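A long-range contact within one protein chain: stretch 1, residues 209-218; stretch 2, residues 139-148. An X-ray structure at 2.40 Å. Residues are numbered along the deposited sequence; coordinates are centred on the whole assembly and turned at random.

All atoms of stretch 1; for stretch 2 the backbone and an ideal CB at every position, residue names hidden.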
# COMPACT_ATOMS: atom_id res chain seq x y z
N LYS A 209 14.86 -6.88 1.86
CA LYS A 209 15.99 -7.81 1.86
C LYS A 209 16.47 -8.09 0.45
O LYS A 209 17.65 -8.28 0.21
CB LYS A 209 15.56 -9.10 2.58
CG LYS A 209 16.52 -10.30 2.62
CD LYS A 209 16.19 -11.12 3.90
CE LYS A 209 16.53 -12.61 3.83
NZ LYS A 209 16.60 -13.13 2.44
N LEU A 210 15.54 -8.10 -0.50
CA LEU A 210 15.88 -8.29 -1.89
C LEU A 210 16.36 -6.97 -2.49
O LEU A 210 17.11 -6.94 -3.46
CB LEU A 210 14.68 -8.85 -2.67
CG LEU A 210 14.43 -10.36 -2.49
CD1 LEU A 210 13.03 -10.72 -2.95
CD2 LEU A 210 15.47 -11.24 -3.19
N LEU A 211 15.91 -5.87 -1.88
CA LEU A 211 16.28 -4.53 -2.35
C LEU A 211 17.72 -4.18 -2.01
O LEU A 211 18.37 -3.40 -2.73
CB LEU A 211 15.34 -3.47 -1.77
CG LEU A 211 13.95 -3.39 -2.41
CD1 LEU A 211 13.24 -2.13 -1.95
CD2 LEU A 211 14.03 -3.46 -3.94
N LYS A 212 18.23 -4.75 -0.93
CA LYS A 212 19.62 -4.49 -0.54
C LYS A 212 20.59 -5.24 -1.45
O LYS A 212 21.76 -4.90 -1.53
CB LYS A 212 19.83 -4.77 0.95
CG LYS A 212 18.99 -3.82 1.80
CD LYS A 212 19.09 -4.09 3.28
CE LYS A 212 19.68 -2.87 4.01
NZ LYS A 212 18.71 -2.18 4.93
N GLU A 213 20.11 -6.27 -2.13
CA GLU A 213 20.96 -6.99 -3.07
C GLU A 213 20.98 -6.27 -4.40
O GLU A 213 21.71 -6.64 -5.32
CB GLU A 213 20.41 -8.39 -3.27
CG GLU A 213 20.58 -9.35 -2.13
CD GLU A 213 20.04 -10.70 -2.50
OE1 GLU A 213 20.19 -11.08 -3.68
OE2 GLU A 213 19.42 -11.35 -1.64
N GLN A 214 20.17 -5.21 -4.51
CA GLN A 214 20.11 -4.44 -5.75
C GLN A 214 20.66 -3.01 -5.64
O GLN A 214 19.92 -2.05 -5.85
CB GLN A 214 18.66 -4.37 -6.25
CG GLN A 214 18.06 -5.71 -6.65
CD GLN A 214 18.70 -6.25 -7.92
OE1 GLN A 214 19.14 -5.47 -8.76
NE2 GLN A 214 18.75 -7.57 -8.06
N LYS A 215 21.94 -2.86 -5.30
CA LYS A 215 22.49 -1.52 -5.05
C LYS A 215 23.10 -0.87 -6.28
O LYS A 215 23.74 0.18 -6.21
CB LYS A 215 23.43 -1.51 -3.84
CG LYS A 215 22.68 -1.93 -2.57
CD LYS A 215 21.51 -0.96 -2.32
CE LYS A 215 20.73 -1.25 -1.04
NZ LYS A 215 21.58 -1.40 0.18
N SER A 216 22.91 -1.52 -7.43
CA SER A 216 23.25 -0.89 -8.69
C SER A 216 22.22 0.23 -8.90
O SER A 216 22.37 1.10 -9.76
CB SER A 216 23.22 -1.92 -9.83
OG SER A 216 23.45 -1.32 -11.09
N TYR A 217 21.16 0.18 -8.09
CA TYR A 217 20.00 1.08 -8.14
C TYR A 217 19.73 1.85 -6.85
O TYR A 217 20.15 1.46 -5.76
CB TYR A 217 18.74 0.29 -8.48
CG TYR A 217 18.64 -0.22 -9.89
CD1 TYR A 217 17.96 0.50 -10.86
CD2 TYR A 217 19.22 -1.43 -10.25
CE1 TYR A 217 17.84 0.04 -12.15
CE2 TYR A 217 19.11 -1.90 -11.55
CZ TYR A 217 18.42 -1.16 -12.49
OH TYR A 217 18.31 -1.63 -13.78
N GLU A 218 19.00 2.95 -6.99
CA GLU A 218 18.42 3.63 -5.85
C GLU A 218 17.02 3.02 -5.64
O GLU A 218 16.14 3.13 -6.51
CB GLU A 218 18.33 5.14 -6.08
CG GLU A 218 17.10 5.79 -5.45
CD GLU A 218 16.95 7.26 -5.83
OE1 GLU A 218 15.80 7.78 -5.79
OE2 GLU A 218 17.97 7.89 -6.17
N UNK A 139 11.32 -10.27 -12.24
CA UNK A 139 11.35 -8.95 -12.85
C UNK A 139 12.63 -8.22 -12.41
O UNK A 139 13.09 -7.30 -13.10
CB UNK A 139 10.10 -8.15 -12.47
N UNK A 140 13.24 -8.65 -11.31
CA UNK A 140 14.45 -8.00 -10.83
C UNK A 140 15.65 -8.31 -11.74
O UNK A 140 16.69 -7.65 -11.66
CB UNK A 140 14.75 -8.44 -9.39
N UNK A 141 15.51 -9.33 -12.59
CA UNK A 141 16.55 -9.68 -13.56
C UNK A 141 16.42 -8.82 -14.82
O UNK A 141 17.42 -8.39 -15.40
CB UNK A 141 16.47 -11.16 -13.92
N UNK A 142 15.18 -8.53 -15.22
CA UNK A 142 14.93 -7.73 -16.42
C UNK A 142 14.51 -6.29 -16.12
O UNK A 142 13.53 -5.79 -16.68
CB UNK A 142 13.85 -8.40 -17.27
N UNK A 143 15.29 -5.61 -15.29
CA UNK A 143 15.03 -4.21 -14.96
C UNK A 143 15.49 -3.26 -16.07
O UNK A 143 16.29 -3.63 -16.93
CB UNK A 143 15.73 -3.85 -13.65
N UNK A 144 14.95 -2.04 -16.07
CA UNK A 144 15.44 -0.94 -16.90
C UNK A 144 16.11 0.09 -16.01
O UNK A 144 16.53 -0.23 -14.89
CB UNK A 144 14.30 -0.30 -17.70
N UNK A 145 16.21 1.33 -16.48
CA UNK A 145 16.94 2.35 -15.73
C UNK A 145 16.05 2.94 -14.65
O UNK A 145 16.52 3.27 -13.56
CB UNK A 145 17.45 3.45 -16.66
N UNK A 146 14.75 3.05 -14.95
CA UNK A 146 13.73 3.47 -13.98
C UNK A 146 12.55 2.49 -13.98
O UNK A 146 11.92 2.24 -15.02
CB UNK A 146 13.24 4.89 -14.30
N UNK A 147 12.24 1.94 -12.81
CA UNK A 147 11.21 0.91 -12.69
C UNK A 147 10.25 1.14 -11.54
O UNK A 147 10.67 1.45 -10.42
CB UNK A 147 11.87 -0.46 -12.52
N UNK A 148 8.95 0.96 -11.79
CA UNK A 148 8.02 0.81 -10.67
C UNK A 148 7.39 -0.56 -10.77
O UNK A 148 6.87 -0.96 -11.81
CB UNK A 148 6.95 1.91 -10.67

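Position 139 has nothing of stretch 1 within 5.5 Å of its ideal CB, so the contact sets no constraint there. The residue is Lys139, whose NZ makes a weak hydrogen bond to the backbone O of position 142.

At position 140 the CA-to-CB bond runs sideways, yet the ideal CB lies 4.3 Å from Gln214 NE2, with Leu210 further along. An apolar chain of moderate length could reach the aliphatic atoms of both, and a polar one could address the Gln214 amide; leucine, isoleucine, methionine or glutamine would all be reasonable. The deposited residue is Leu140. With chi1 at -87° (m) and chi2 at -172° (t), its CD1 comes to 4.1 Å from Gln214 CG and 4.3 Å from Leu210 CB.

Positions 141 and 142 direct CB away and find no partner in stretch 1; many residues, polar ones included, would suit. They are Asn141 and His142, neither in contact.

At position 143 CB points toward stretch 1, and the ideal CB stands 3.4 Å from Tyr217 OH, near the hydroxyl end of the ring, from where a longer chain can reach over one face. Such a site favours a branched or flexible apolar chain that can lie over an aromatic face, such as leucine, isoleucine or methionine. Leu143 fills it: CD1 sits 4.0 Å from the centroid of the Tyr217 ring, 24° off the normal, a CH-pi contact, and approaches Tyr217 CE2 to 3.7 Å.

At position 144 CB turns away, but the backbone O faces the phenol. Tyr217 OH donates a hydrogen bond to this O over 2.5 Å, the one hydrogen bond between the stretches. Because the acceptor is main chain, the bond hardly specifies the side chain, and small or polar residues would serve. The residue is Ser144, whose OG is bonded elsewhere in the structure.

Position 145 also points away and offers its carbonyl near the ring plane. Many side chains would be tolerated; Asp145 occupies it, with O 3.8 Å from Tyr217 CE1. Position 146 also points away, so stretch 1 sets no preference and polar or apolar chains would suit; it is Gln146.

Position 147 aims CB toward stretch 1, but the ideal CB has no neighbour within 5.5 Å, leaving room for a short or medium chain, polar or apolar, to near the ring. Asn147 places ND2 3.8 Å from Tyr217 CE1. The same Asn147 ND2 donates to Ser144 O (3.0 Å), the carbonyl that accepts the phenol.

Position 148 is out of reach and unconstrained here; it is Ile148.

Stretch 2 139-148: KLNHLSDQNI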
# COMPACT_ATOMS: atom_id res chain seq x y z
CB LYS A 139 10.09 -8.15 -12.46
CG LYS A 139 10.10 -6.68 -12.88
CD LYS A 139 10.07 -6.52 -14.39
CE LYS A 139 10.28 -5.07 -14.80
NZ LYS A 139 10.22 -4.89 -16.28
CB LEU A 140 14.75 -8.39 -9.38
CG LEU A 140 14.07 -7.55 -8.28
CD1 LEU A 140 14.59 -7.92 -6.89
CD2 LEU A 140 14.24 -6.06 -8.51
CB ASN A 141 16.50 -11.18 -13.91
CG ASN A 141 17.03 -12.07 -12.77
OD1 ASN A 141 17.83 -11.64 -11.94
ND2 ASN A 141 16.57 -13.32 -12.73
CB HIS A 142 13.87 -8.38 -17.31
CG HIS A 142 14.10 -9.83 -17.57
ND1 HIS A 142 14.02 -10.80 -16.59
CD2 HIS A 142 14.40 -10.49 -18.72
CE1 HIS A 142 14.26 -11.99 -17.13
NE2 HIS A 142 14.49 -11.83 -18.42
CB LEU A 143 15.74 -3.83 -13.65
CG LEU A 143 15.27 -4.42 -12.32
CD1 LEU A 143 15.95 -3.70 -11.17
CD2 LEU A 143 13.74 -4.35 -12.18
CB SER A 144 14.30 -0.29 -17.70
OG SER A 144 13.60 -1.26 -18.46
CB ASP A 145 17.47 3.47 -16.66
CG ASP A 145 18.41 2.96 -17.76
OD1 ASP A 145 18.35 1.76 -18.14
OD2 ASP A 145 19.20 3.78 -18.27
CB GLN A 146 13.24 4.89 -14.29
CG GLN A 146 14.06 5.99 -13.63
CD GLN A 146 15.14 6.56 -14.53
OE1 GLN A 146 15.06 6.47 -15.76
NE2 GLN A 146 16.15 7.15 -13.92
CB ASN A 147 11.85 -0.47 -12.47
CG ASN A 147 12.98 -0.76 -13.43
OD1 ASN A 147 12.78 -1.40 -14.47
ND2 ASN A 147 14.17 -0.29 -13.10
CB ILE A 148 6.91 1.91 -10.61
CG1 ILE A 148 6.07 1.74 -9.34
CG2 ILE A 148 6.04 1.92 -11.87
CD1 ILE A 148 5.06 2.84 -9.08
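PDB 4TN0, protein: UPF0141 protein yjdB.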